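Dihydropyrimidinase (Dictyostelium discoideum, PDB 2FTW) catalyses the reversible, zinc-dependent hydrolytic ring opening of 5,6-dihydrouracil and 5,6-dihydrothymine, the second step of reductive pyrimidine degradation, and works as a homotetramer. Local coordinates at residues G212-L218 with M283-W288; I257-R261 with G317-C321; M311-A315 with G366-W370; G400-I404 with A436-A442; W405-K411 with K431-V437. One frame throughout, in Å; residues are numbered along the deposited sequence. Where two conformers were deposited one is given.

Contact 1 of 5, residues G212-L218 with M283-W288; sequences GPEGHEL and MWNHDW
Gly-212 (phi/psi -70/174) leads into the first turns around helix 214-219, with Gly-215 N bonded to Gly-212 O at 2.9 Å; its CA lies 4.4 Å from Trp-288 NE1. Pro-213 points toward 283-288 and sets its ring over a face of the Trp-288 indole, with CD 3.8 Å from Trp-288 CD1. Glu-214 (chi1 p) is the point of closest backbone approach, CA to CA of Met-283 5.0 Å. Its CB sits 3.7 Å from the centroid of the Trp-284 five-membered ring, 12° off the normal, a CH-pi contact. His-216 (t) meets Met-283 SD with its ring edge, CD2 to SD 4.4 Å, hydrogen-bonds Met-296 through NE2 and touches Asn-346, a probable substrate-binding residue. Glu-217 directs CB to Met-283 CE at 3.9 Å and CG to Trp-284 CH2 at 3.7 Å before its end turns away to Arg-301. Leu-218 CD2 reaches Trp-284 CZ2 at 4.0 Å. Met-283 and Trp-284, both m at chi1, form a 3-10 segment; an Asx turn, Asp-287 N to Asn-285 OD1 2.9 Å, precedes helix 288-292. No hydrogen bond joins the segments directly; Arg-490 of the second subunit bridges them, bonding Glu-214 and Asn-285 O. Helix 214-219 thus packs on the loop between helices 273-277 and 288-292, Pro-213 also touching Ala-291 and Ala-292 of the latter.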
# COMPACT_ATOMS: atom_id res chain seq x y z
N GLY A 212 -28.65 4.41 -22.96
CA GLY A 212 -28.93 5.39 -21.91
C GLY A 212 -27.68 5.93 -21.25
O GLY A 212 -26.58 5.45 -21.52
N PRO A 213 -27.84 6.92 -20.36
CA PRO A 213 -26.71 7.54 -19.64
C PRO A 213 -25.82 6.55 -18.87
O PRO A 213 -24.60 6.74 -18.81
CB PRO A 213 -27.41 8.52 -18.69
CG PRO A 213 -28.67 8.84 -19.35
CD PRO A 213 -29.11 7.53 -19.95
N GLU A 214 -26.42 5.50 -18.31
CA GLU A 214 -25.66 4.45 -17.62
C GLU A 214 -24.59 3.82 -18.51
O GLU A 214 -23.57 3.34 -18.01
CB GLU A 214 -26.60 3.37 -17.04
CG GLU A 214 -27.24 2.41 -18.04
CD GLU A 214 -28.50 2.96 -18.69
OE1 GLU A 214 -28.74 4.18 -18.58
OE2 GLU A 214 -29.23 2.16 -19.32
N GLY A 215 -24.85 3.81 -19.82
CA GLY A 215 -23.89 3.41 -20.83
C GLY A 215 -22.63 4.23 -20.79
O GLY A 215 -21.55 3.74 -21.09
N HIS A 216 -22.78 5.50 -20.42
CA HIS A 216 -21.64 6.39 -20.23
C HIS A 216 -20.62 5.86 -19.20
O HIS A 216 -19.44 5.74 -19.53
CB HIS A 216 -22.15 7.79 -19.84
CG HIS A 216 -21.10 8.85 -19.88
ND1 HIS A 216 -20.54 9.30 -21.05
CD2 HIS A 216 -20.50 9.54 -18.89
CE1 HIS A 216 -19.65 10.23 -20.78
NE2 HIS A 216 -19.60 10.40 -19.48
N GLU A 217 -21.05 5.57 -17.98
CA GLU A 217 -20.14 5.00 -16.97
C GLU A 217 -19.56 3.65 -17.42
O GLU A 217 -18.35 3.40 -17.29
CB GLU A 217 -20.85 4.85 -15.62
CG GLU A 217 -20.10 3.99 -14.56
CD GLU A 217 -18.67 4.47 -14.28
OE1 GLU A 217 -18.43 5.68 -14.32
OE2 GLU A 217 -17.78 3.64 -13.98
N LEU A 218 -20.43 2.79 -17.95
CA LEU A 218 -20.01 1.44 -18.34
C LEU A 218 -18.99 1.49 -19.50
O LEU A 218 -18.14 0.63 -19.61
CB LEU A 218 -21.22 0.59 -18.73
CG LEU A 218 -22.31 0.45 -17.66
CD1 LEU A 218 -23.58 -0.21 -18.22
CD2 LEU A 218 -21.81 -0.32 -16.46
N MET A 283 -27.04 8.11 -12.73
CA MET A 283 -27.06 7.71 -14.15
C MET A 283 -27.93 6.46 -14.42
O MET A 283 -28.27 6.18 -15.57
CB MET A 283 -25.63 7.49 -14.68
CG MET A 283 -24.88 8.79 -14.99
SD MET A 283 -23.15 8.55 -15.48
CE MET A 283 -22.44 8.02 -13.92
N TRP A 284 -28.27 5.73 -13.36
CA TRP A 284 -29.20 4.60 -13.45
C TRP A 284 -30.63 4.98 -13.08
O TRP A 284 -31.49 4.10 -12.99
CB TRP A 284 -28.74 3.44 -12.56
CG TRP A 284 -27.66 2.60 -13.16
CD1 TRP A 284 -27.80 1.36 -13.72
CD2 TRP A 284 -26.27 2.93 -13.26
NE1 TRP A 284 -26.58 0.89 -14.16
CE2 TRP A 284 -25.62 1.84 -13.89
CE3 TRP A 284 -25.51 4.04 -12.87
CZ2 TRP A 284 -24.25 1.83 -14.16
CZ3 TRP A 284 -24.13 4.03 -13.13
CH2 TRP A 284 -23.52 2.92 -13.78
N ASN A 285 -30.90 6.27 -12.88
CA ASN A 285 -32.27 6.74 -12.60
C ASN A 285 -33.21 6.36 -13.76
O ASN A 285 -32.87 6.49 -14.93
CB ASN A 285 -32.27 8.26 -12.35
CG ASN A 285 -33.58 8.76 -11.72
OD1 ASN A 285 -34.59 8.94 -12.41
ND2 ASN A 285 -33.56 9.01 -10.42
N HIS A 286 -34.40 5.87 -13.42
CA HIS A 286 -35.36 5.46 -14.44
C HIS A 286 -35.82 6.64 -15.33
O HIS A 286 -36.18 6.45 -16.49
CB HIS A 286 -36.53 4.72 -13.80
CG HIS A 286 -36.15 3.37 -13.25
ND1 HIS A 286 -35.40 3.22 -12.10
CD2 HIS A 286 -36.40 2.12 -13.71
CE1 HIS A 286 -35.21 1.93 -11.87
NE2 HIS A 286 -35.80 1.24 -12.83
N ASP A 287 -35.77 7.85 -14.79
CA ASP A 287 -36.04 9.04 -15.60
C ASP A 287 -34.81 9.40 -16.46
O ASP A 287 -33.73 9.67 -15.94
CB ASP A 287 -36.42 10.20 -14.69
CG ASP A 287 -36.98 11.38 -15.44
OD1 ASP A 287 -36.19 12.18 -15.97
OD2 ASP A 287 -38.22 11.53 -15.47
N TRP A 288 -34.98 9.40 -17.79
CA TRP A 288 -33.89 9.72 -18.71
C TRP A 288 -33.31 11.11 -18.46
O TRP A 288 -32.09 11.29 -18.46
CB TRP A 288 -34.33 9.62 -20.18
CG TRP A 288 -33.16 9.65 -21.09
CD1 TRP A 288 -32.44 8.58 -21.53
CD2 TRP A 288 -32.49 10.81 -21.61
NE1 TRP A 288 -31.40 8.99 -22.31
CE2 TRP A 288 -31.39 10.36 -22.37
CE3 TRP A 288 -32.71 12.19 -21.50
CZ2 TRP A 288 -30.52 11.22 -23.02
CZ3 TRP A 288 -31.84 13.06 -22.17
CH2 TRP A 288 -30.76 12.57 -22.91

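Contact 2 of 5, residues I257-R261 with G317-C321; sequences ICKHR and GDLDC
Arg-261 extends its side chain (chi1 m, chi2 t, chi3 98°) from helix 251-262 across Asp-318, its CD 4.0 Å from Asp-318 OD1, to reach Asp-320. There the guanidinium makes a two-pronged salt bridge: NH1 to Asp-320 OD1 at 2.8 Å (N-H...O 146°) and NH2 to Asp-320 OD2 at 3.1 Å (173°). NH1 also gives a weak bond to Asp-318 O, 2.8 Å at 130°. Gly-317 O lies over the guanidinium face, 3.3 Å from Arg-261 NH1, but at an angle too poor for a hydrogen bond. The helix is regular, with Arg-261 N to Ile-257 O 2.9 Å; the partner has no regular structure. It starts at Gly-317 (phi/psi 86/12), which ends helix 306-316 in a Schellman motif. The CA atoms come nearest at Cys-258 and Asp-318, 5.6 Å apart. One turn before Arg-261, Ile-257 (m, t) places CG2 3.5 Å from Asp-318 O and CD1 4.1 Å from Leu-319 CD2. Cys-258 (t) approaches Asp-318, SG to OD2 4.0 Å. The contact thus joins two helices of the (beta/alpha)8 barrel through the C-terminal end of the second. Asp-320 OD1 also accepts from Gly-269 N, tying the pair to strand 267-269, and Asp-318 salt-bridges Arg-316 of the third subunit. A buried arginine is therefore balanced by a buried carboxylate in paired geometry.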
# COMPACT_ATOMS: atom_id res chain seq x y z
N ILE A 257 -2.00 9.04 -7.71
CA ILE A 257 -1.40 10.34 -7.37
C ILE A 257 -0.70 10.27 -6.00
O ILE A 257 0.41 10.77 -5.83
CB ILE A 257 -2.48 11.47 -7.36
CG1 ILE A 257 -3.00 11.71 -8.78
CG2 ILE A 257 -1.91 12.78 -6.80
CD1 ILE A 257 -4.15 12.74 -8.90
N CYS A 258 -1.35 9.62 -5.03
CA CYS A 258 -0.77 9.48 -3.70
C CYS A 258 0.52 8.67 -3.78
O CYS A 258 1.55 9.06 -3.22
CB CYS A 258 -1.77 8.81 -2.78
SG CYS A 258 -1.16 8.33 -1.17
N LYS A 259 0.46 7.55 -4.50
CA LYS A 259 1.60 6.67 -4.71
C LYS A 259 2.83 7.43 -5.21
O LYS A 259 3.88 7.40 -4.58
CB LYS A 259 1.22 5.56 -5.68
CG LYS A 259 2.40 4.67 -6.14
CD LYS A 259 1.99 3.80 -7.32
CE LYS A 259 1.83 4.60 -8.62
NZ LYS A 259 1.48 3.72 -9.80
N HIS A 260 2.70 8.08 -6.36
CA HIS A 260 3.78 8.90 -6.93
C HIS A 260 4.23 10.08 -6.04
O HIS A 260 5.42 10.38 -5.95
CB HIS A 260 3.36 9.47 -8.29
CG HIS A 260 3.27 8.45 -9.38
ND1 HIS A 260 4.38 7.95 -10.02
CD2 HIS A 260 2.19 7.88 -9.98
CE1 HIS A 260 3.99 7.09 -10.95
NE2 HIS A 260 2.67 7.03 -10.95
N ARG A 261 3.28 10.78 -5.42
CA ARG A 261 3.66 11.95 -4.59
C ARG A 261 4.57 11.57 -3.43
O ARG A 261 5.52 12.29 -3.11
CB ARG A 261 2.44 12.64 -4.01
CG ARG A 261 1.75 13.46 -5.02
CD ARG A 261 0.63 14.24 -4.44
NE ARG A 261 1.02 15.61 -4.14
CZ ARG A 261 0.16 16.63 -4.11
NH1 ARG A 261 -1.13 16.41 -4.37
NH2 ARG A 261 0.59 17.85 -3.82
N GLY A 317 -3.80 16.58 1.67
CA GLY A 317 -3.00 17.34 0.73
C GLY A 317 -2.45 16.51 -0.41
O GLY A 317 -1.59 16.98 -1.16
N ASP A 318 -2.94 15.27 -0.55
CA ASP A 318 -2.60 14.43 -1.69
C ASP A 318 -3.44 14.83 -2.88
O ASP A 318 -3.10 14.51 -4.02
CB ASP A 318 -2.79 12.94 -1.36
CG ASP A 318 -1.63 12.37 -0.56
OD1 ASP A 318 -0.49 12.46 -1.07
OD2 ASP A 318 -1.85 11.86 0.57
N LEU A 319 -4.57 15.47 -2.60
CA LEU A 319 -5.30 16.28 -3.58
C LEU A 319 -5.24 17.70 -3.06
O LEU A 319 -5.22 17.93 -1.87
CB LEU A 319 -6.74 15.80 -3.74
CG LEU A 319 -6.91 14.43 -4.41
CD1 LEU A 319 -8.38 14.06 -4.51
CD2 LEU A 319 -6.28 14.37 -5.80
N ASP A 320 -5.19 18.67 -3.97
CA ASP A 320 -4.77 20.01 -3.57
C ASP A 320 -5.92 20.97 -3.41
O ASP A 320 -6.07 21.58 -2.35
CB ASP A 320 -3.75 20.58 -4.54
CG ASP A 320 -2.51 19.73 -4.61
OD1 ASP A 320 -2.54 18.69 -5.33
OD2 ASP A 320 -1.52 20.09 -3.94
N CYS A 321 -6.74 21.09 -4.44
CA CYS A 321 -7.77 22.13 -4.50
C CYS A 321 -9.00 21.68 -5.30
O CYS A 321 -8.90 20.80 -6.15
CB CYS A 321 -7.17 23.39 -5.12
SG CYS A 321 -6.22 23.05 -6.63

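Contact 3 of 5, residues M311-A315 with G366-W370; sequences MDYLA and GKLTW
A short salt bridge, Lys-367 NZ to Asp-312 OD1 at 2.5 Å, links helix 306-316 to the loop ahead of helix 370-384. Asp-312 (chi1 m) has its CA-CB bond directed away from the loop, yet its carboxylate swings back to the ammonium, which also donates to Gly-308 O. Lys-367 (m, t, t, m) lies over the helix, its CD 3.6 Å from Met-311 CG. Outward from this pair, Ala-315 and Leu-368 bring their CA atoms to 5.8 Å, the nearest in register; Ala-315 CB packs 3.7 Å from Leu-368 CD2 and lies 3.4 Å from Lys-367 O. Met-311 (t, p, p) sets SD 3.8 Å from Leu-368 CD1. The loop opens with Gly-366 (phi/psi 85/2) in a Schellman motif, and Thr-369 is the N-cap of the next helix, so the contact joins a barrel helix to a helix-to-helix connection. Of the 285 Å² buried, the ion pair joins two partly exposed residues, while Met-311 and Leu-368, both buried, supply the apolar part.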
# COMPACT_ATOMS: atom_id res chain seq x y z
N MET A 311 -12.27 13.15 -0.30
CA MET A 311 -12.14 14.16 0.75
C MET A 311 -11.01 13.82 1.73
O MET A 311 -10.28 14.71 2.15
CB MET A 311 -13.45 14.35 1.51
CG MET A 311 -13.46 15.52 2.47
SD MET A 311 -13.31 17.12 1.65
CE MET A 311 -15.00 17.47 1.16
N ASP A 312 -10.86 12.55 2.07
CA ASP A 312 -9.68 12.08 2.84
C ASP A 312 -8.36 12.53 2.20
O ASP A 312 -7.50 13.09 2.87
CB ASP A 312 -9.68 10.55 2.95
CG ASP A 312 -10.77 10.01 3.87
OD1 ASP A 312 -11.36 10.79 4.65
OD2 ASP A 312 -11.03 8.79 3.82
N TYR A 313 -8.21 12.28 0.90
CA TYR A 313 -6.99 12.69 0.19
C TYR A 313 -6.82 14.19 0.16
O TYR A 313 -5.70 14.71 0.26
CB TYR A 313 -7.01 12.17 -1.23
CG TYR A 313 -6.59 10.73 -1.37
CD1 TYR A 313 -5.32 10.33 -0.99
CD2 TYR A 313 -7.45 9.77 -1.91
CE1 TYR A 313 -4.90 8.99 -1.13
CE2 TYR A 313 -7.04 8.43 -2.06
CZ TYR A 313 -5.76 8.07 -1.66
OH TYR A 313 -5.33 6.77 -1.80
N LEU A 314 -7.94 14.88 -0.01
CA LEU A 314 -7.97 16.32 -0.01
C LEU A 314 -7.47 16.85 1.31
O LEU A 314 -6.57 17.69 1.33
CB LEU A 314 -9.38 16.83 -0.29
CG LEU A 314 -9.52 18.33 -0.55
CD1 LEU A 314 -8.80 18.72 -1.82
CD2 LEU A 314 -10.97 18.72 -0.63
N ALA A 315 -8.03 16.35 2.41
CA ALA A 315 -7.59 16.71 3.77
C ALA A 315 -6.08 16.49 3.97
O ALA A 315 -5.42 17.29 4.61
CB ALA A 315 -8.36 15.91 4.82
N GLY A 366 -16.05 16.14 10.03
CA GLY A 366 -14.82 16.09 10.83
C GLY A 366 -13.57 15.85 9.99
O GLY A 366 -12.47 15.79 10.52
N LYS A 367 -13.75 15.76 8.67
CA LYS A 367 -12.66 15.44 7.75
C LYS A 367 -11.72 16.62 7.55
O LYS A 367 -10.53 16.41 7.44
CB LYS A 367 -13.21 14.96 6.40
CG LYS A 367 -13.49 13.47 6.37
CD LYS A 367 -14.23 13.13 5.10
CE LYS A 367 -14.87 11.76 5.14
NZ LYS A 367 -13.88 10.73 4.79
N LEU A 368 -12.26 17.83 7.53
CA LEU A 368 -11.46 19.04 7.34
C LEU A 368 -11.67 20.00 8.49
O LEU A 368 -12.80 20.24 8.92
CB LEU A 368 -11.86 19.80 6.06
CG LEU A 368 -11.72 19.24 4.63
CD1 LEU A 368 -12.33 20.24 3.67
CD2 LEU A 368 -10.29 18.96 4.25
N THR A 369 -10.58 20.60 8.94
CA THR A 369 -10.66 21.79 9.81
C THR A 369 -11.01 23.02 8.98
O THR A 369 -11.02 22.99 7.75
CB THR A 369 -9.33 22.07 10.54
OG1 THR A 369 -8.35 22.51 9.59
CG2 THR A 369 -8.82 20.85 11.30
N TRP A 370 -11.28 24.12 9.67
CA TRP A 370 -11.55 25.40 9.01
C TRP A 370 -10.38 25.87 8.11
O TRP A 370 -10.59 26.33 6.98
CB TRP A 370 -11.83 26.48 10.06
CG TRP A 370 -13.15 26.40 10.74
CD1 TRP A 370 -14.17 25.53 10.50
CD2 TRP A 370 -13.63 27.29 11.77
NE1 TRP A 370 -15.24 25.79 11.33
CE2 TRP A 370 -14.93 26.88 12.11
CE3 TRP A 370 -13.06 28.37 12.45
CZ2 TRP A 370 -15.69 27.52 13.09
CZ3 TRP A 370 -13.81 29.01 13.43
CH2 TRP A 370 -15.11 28.57 13.74

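Contact 4 of 5, residues G400-I404 with A436-A442; sequences GDIVI and AVTTIVA
A classic beta bulge marks one end of this antiparallel pairing: Val-437 and Thr-438 both face Ile-404, whose O accepts from Val-437 N at 2.9 Å and, weakly, from Thr-438 N at 3.4 Å. The chain turns a corner at Val-437 (phi/psi -105/-26). Beyond it, strands 402-404 and 438-441 run at 169° with axes 4.8 Å apart. Ile-404 with Thr-438 is a hydrogen-bonded pair (Ile-404 N to Thr-438 O 2.8 Å), Val-403 with Thr-439 a non-hydrogen-bonded one, and Ile-402 with Ile-440 bonds twice, Ile-402 N to Ile-440 O 2.9 Å and Ile-440 N to Ile-402 O 2.8 Å. Asp-401 (m) closes the far end, OD1 taking Ala-442 N at 2.8 Å. Ile-402, Ile-404, Thr-438 and Ile-440 share one face, with Ile-404 CD1 4.4 Å from Ile-440 CD1; Val-403 and Thr-439 occupy the other. The pair belongs to the beta-sandwich part beside the (beta/alpha)8 barrel, in a mixed sheet: strand 402-406 also pairs with 57-64, strand 431-441 with 444-448, and Ile-12 of strand 10-13 packs on Ile-402 and Ile-440.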
# COMPACT_ATOMS: atom_id res chain seq x y z
N GLY A 400 -9.01 42.78 -1.51
CA GLY A 400 -10.16 42.79 -0.63
C GLY A 400 -11.33 41.99 -1.18
O GLY A 400 -12.44 42.52 -1.28
N ASP A 401 -11.05 40.73 -1.54
CA ASP A 401 -12.08 39.72 -1.87
C ASP A 401 -12.28 38.81 -0.66
O ASP A 401 -11.40 38.01 -0.32
CB ASP A 401 -11.64 38.85 -3.05
CG ASP A 401 -11.33 39.65 -4.33
OD1 ASP A 401 -11.76 40.82 -4.44
OD2 ASP A 401 -10.67 39.07 -5.23
N ILE A 402 -13.42 38.94 0.01
CA ILE A 402 -13.67 38.26 1.28
C ILE A 402 -15.09 37.68 1.36
O ILE A 402 -16.05 38.31 0.90
CB ILE A 402 -13.42 39.22 2.46
CG1 ILE A 402 -11.99 39.79 2.35
CG2 ILE A 402 -13.65 38.50 3.81
CD1 ILE A 402 -11.50 40.62 3.53
N VAL A 403 -15.21 36.50 1.95
CA VAL A 403 -16.51 35.86 2.16
C VAL A 403 -16.84 35.80 3.64
O VAL A 403 -16.07 35.28 4.44
CB VAL A 403 -16.52 34.43 1.60
CG1 VAL A 403 -17.91 33.80 1.72
CG2 VAL A 403 -16.12 34.46 0.19
N ILE A 404 -18.01 36.34 3.99
CA ILE A 404 -18.57 36.17 5.31
C ILE A 404 -19.37 34.88 5.33
O ILE A 404 -20.44 34.77 4.73
CB ILE A 404 -19.43 37.38 5.72
CG1 ILE A 404 -18.55 38.63 5.70
CG2 ILE A 404 -19.98 37.17 7.12
CD1 ILE A 404 -19.29 39.91 5.92
N ALA A 436 -22.16 30.85 2.46
CA ALA A 436 -21.76 32.24 2.25
C ALA A 436 -22.99 33.15 2.41
O ALA A 436 -23.96 32.98 1.71
CB ALA A 436 -21.18 32.40 0.86
N VAL A 437 -22.92 34.09 3.34
CA VAL A 437 -24.03 35.01 3.61
C VAL A 437 -23.76 36.41 3.08
O VAL A 437 -24.70 37.15 2.80
CB VAL A 437 -24.40 35.07 5.13
CG1 VAL A 437 -24.97 33.74 5.59
CG2 VAL A 437 -23.24 35.50 5.99
N THR A 438 -22.48 36.76 2.96
CA THR A 438 -22.05 37.97 2.25
C THR A 438 -20.74 37.70 1.50
O THR A 438 -19.82 37.10 2.04
CB THR A 438 -21.86 39.15 3.22
OG1 THR A 438 -23.04 39.31 4.02
CG2 THR A 438 -21.60 40.43 2.47
N THR A 439 -20.69 38.13 0.24
CA THR A 439 -19.47 38.06 -0.56
C THR A 439 -19.06 39.49 -0.91
O THR A 439 -19.90 40.36 -1.14
CB THR A 439 -19.69 37.22 -1.84
OG1 THR A 439 -20.31 35.97 -1.49
CG2 THR A 439 -18.38 36.94 -2.57
N ILE A 440 -17.76 39.73 -0.88
CA ILE A 440 -17.18 41.03 -1.14
C ILE A 440 -16.07 40.86 -2.17
O ILE A 440 -15.14 40.08 -1.96
CB ILE A 440 -16.61 41.65 0.17
CG1 ILE A 440 -17.75 41.91 1.17
CG2 ILE A 440 -15.86 42.95 -0.11
CD1 ILE A 440 -17.30 42.09 2.60
N VAL A 441 -16.18 41.58 -3.28
CA VAL A 441 -15.17 41.59 -4.33
C VAL A 441 -14.64 43.01 -4.47
O VAL A 441 -15.42 43.95 -4.65
CB VAL A 441 -15.76 41.10 -5.69
CG1 VAL A 441 -14.75 41.25 -6.84
CG2 VAL A 441 -16.26 39.66 -5.57
N ALA A 442 -13.32 43.16 -4.38
CA ALA A 442 -12.64 44.45 -4.49
C ALA A 442 -13.25 45.51 -3.58
O ALA A 442 -13.49 46.63 -4.01
CB ALA A 442 -12.61 44.93 -5.93

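Contact 5 of 5, residues W405-K411 with K431-V437; sequences WDPNQSK and KVTGIAV
Backbone donors and acceptors are matched in two blocks. In the first, Asp-406 pairs with Ile-435: Asp-406 N gives to Ile-435 O at 2.8 Å (174°), and Ile-435 N to Asp-406 O at 3.1 Å. In the second, Lys-411 pairs with Val-432, Lys-411 N to Val-432 O 3.0 Å and Val-432 N to Lys-411 O 2.8 Å. Between them Gly-434 N donates to Gln-409 O at 2.8 Å (174°). The register shifts by two from Asp-406 to Ser-410, a beta bulge, across a type I turn whose own bond, Gln-409 N to Asp-406 O, is weak at 3.4 Å; an Asx turn is superposed, Asp-406 OD1 (chi1 t) accepting from Asn-408 N at 3.0 Å. This corner carries the antiparallel pairing, part of a mixed sheet on the beta-sandwich side, into a second direction: strands 409-411 and 434-436 cross at 87°, axes 5.8 Å apart. Gly-434 (phi/psi 116/100), just after the corner at Thr-433, has angles at which a CB would be jammed against the preceding carbonyl; its CA lies 3.1 Å from Asp-406 O. Ser-410 OG and Thr-433 OG1 hydrogen-bond at 2.7 Å. Thr-433 N and O are met by Glu-360 and Asn-364, and Gly-434 O by Ser-356. Trp-405 (t) lays its ring face over the Ile-435 to Ala-436 peptide, CZ3 3.5 Å from Ala-436 N, while Gln-409 (chi1 t) places CG 3.8 Å from Ile-435 CD1.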
# COMPACT_ATOMS: atom_id res chain seq x y z
N TRP A 405 -18.82 33.90 6.04
CA TRP A 405 -19.30 32.54 6.05
C TRP A 405 -20.07 32.29 7.35
O TRP A 405 -19.58 32.65 8.42
CB TRP A 405 -18.09 31.60 5.99
CG TRP A 405 -18.47 30.20 5.73
CD1 TRP A 405 -18.68 29.22 6.65
CD2 TRP A 405 -18.74 29.63 4.46
NE1 TRP A 405 -19.06 28.06 6.03
CE2 TRP A 405 -19.11 28.29 4.67
CE3 TRP A 405 -18.72 30.13 3.14
CZ2 TRP A 405 -19.43 27.42 3.63
CZ3 TRP A 405 -19.03 29.26 2.10
CH2 TRP A 405 -19.40 27.93 2.36
N ASP A 406 -21.26 31.70 7.27
CA ASP A 406 -21.99 31.34 8.49
C ASP A 406 -21.99 29.84 8.65
O ASP A 406 -22.76 29.16 7.98
CB ASP A 406 -23.43 31.88 8.49
CG ASP A 406 -24.10 31.76 9.87
OD1 ASP A 406 -23.66 30.95 10.71
OD2 ASP A 406 -25.07 32.48 10.11
N PRO A 407 -21.14 29.31 9.55
CA PRO A 407 -21.02 27.85 9.70
C PRO A 407 -22.27 27.18 10.28
O PRO A 407 -22.35 25.95 10.32
CB PRO A 407 -19.83 27.69 10.66
CG PRO A 407 -19.80 28.96 11.43
CD PRO A 407 -20.26 30.03 10.49
N ASN A 408 -23.24 28.00 10.70
CA ASN A 408 -24.42 27.53 11.40
C ASN A 408 -25.72 27.76 10.66
O ASN A 408 -26.75 27.27 11.10
CB ASN A 408 -24.49 28.20 12.78
CG ASN A 408 -23.34 27.77 13.68
OD1 ASN A 408 -23.10 26.57 13.86
ND2 ASN A 408 -22.61 28.74 14.23
N GLN A 409 -25.70 28.47 9.53
CA GLN A 409 -26.91 28.62 8.73
C GLN A 409 -27.08 27.43 7.80
O GLN A 409 -26.14 27.00 7.12
CB GLN A 409 -26.90 29.93 7.94
CG GLN A 409 -28.25 30.24 7.26
CD GLN A 409 -28.69 31.68 7.44
OE1 GLN A 409 -28.77 32.17 8.57
NE2 GLN A 409 -28.99 32.36 6.34
N SER A 410 -28.30 26.90 7.78
CA SER A 410 -28.63 25.77 6.93
C SER A 410 -29.34 26.21 5.67
O SER A 410 -29.92 27.31 5.58
CB SER A 410 -29.48 24.75 7.68
OG SER A 410 -28.65 23.97 8.52
N LYS A 411 -29.30 25.31 4.70
CA LYS A 411 -29.97 25.51 3.43
C LYS A 411 -30.11 24.14 2.77
O LYS A 411 -29.24 23.29 2.93
CB LYS A 411 -29.15 26.44 2.54
CG LYS A 411 -29.60 26.48 1.09
CD LYS A 411 -28.83 27.52 0.29
CE LYS A 411 -27.57 26.97 -0.36
NZ LYS A 411 -27.03 27.96 -1.35
N LYS A 431 -28.99 18.90 1.97
CA LYS A 431 -28.98 19.86 3.06
C LYS A 431 -27.54 20.12 3.46
O LYS A 431 -26.77 19.19 3.73
CB LYS A 431 -29.79 19.39 4.27
CG LYS A 431 -30.08 20.55 5.23
CD LYS A 431 -30.50 20.10 6.62
CE LYS A 431 -30.88 21.29 7.48
NZ LYS A 431 -31.35 20.89 8.83
N VAL A 432 -27.20 21.40 3.49
CA VAL A 432 -25.88 21.85 3.88
C VAL A 432 -26.04 22.77 5.07
O VAL A 432 -27.05 23.45 5.19
CB VAL A 432 -25.14 22.59 2.73
CG1 VAL A 432 -24.86 21.66 1.60
CG2 VAL A 432 -25.92 23.80 2.24
N THR A 433 -25.05 22.77 5.95
CA THR A 433 -25.01 23.70 7.08
C THR A 433 -23.65 24.39 7.06
O THR A 433 -22.63 23.75 7.26
CB THR A 433 -25.23 22.96 8.41
OG1 THR A 433 -26.50 22.28 8.37
CG2 THR A 433 -25.23 23.92 9.59
N GLY A 434 -23.66 25.70 6.83
CA GLY A 434 -22.45 26.47 6.50
C GLY A 434 -22.54 27.04 5.10
O GLY A 434 -22.32 26.34 4.13
N ILE A 435 -22.89 28.32 4.99
CA ILE A 435 -23.01 28.97 3.68
C ILE A 435 -22.44 30.36 3.66
O ILE A 435 -22.28 30.99 4.71
CB ILE A 435 -24.48 29.05 3.20
CG1 ILE A 435 -25.29 29.98 4.10
CG2 ILE A 435 -25.10 27.65 3.12
CD1 ILE A 435 -26.77 30.03 3.78
N ALA A 436 -22.16 30.85 2.46
CA ALA A 436 -21.76 32.24 2.25
C ALA A 436 -22.99 33.15 2.41
O ALA A 436 -23.96 32.98 1.71
CB ALA A 436 -21.18 32.40 0.86
N VAL A 437 -22.92 34.09 3.34
CA VAL A 437 -24.03 35.01 3.61
C VAL A 437 -23.76 36.41 3.08
O VAL A 437 -24.70 37.15 2.80
CB VAL A 437 -24.40 35.07 5.13
CG1 VAL A 437 -24.97 33.74 5.59
CG2 VAL A 437 -23.24 35.50 5.99

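Contacts 4 and 5 are successive stages of one pairing: they share Ala-436 and Val-437, use strands 402-406 and 431-441, and have centres 14 Å apart, with contact 5 nested inside the loop that contact 4 closes. Contacts 2 and 3 meet at helix 306-316, where Tyr-313 O probably accepts from Asp-318 N (2.9 Å) and Leu-319 N (3.2 Å); both also touch the third subunit. Contact 3 comes within about 5 Å of contact 5, nearest atoms, without touching. Contact 1 stands apart, about 16 Å from contacts 2 and 5 at nearest atoms, but its His-216 side chain is about 3 Å from that of Asn-346, which probably binds substrate. The side chains of His-216 and Ile-257 (contact 2) lie at comparable distances from zinc, about 11 and 13 Å.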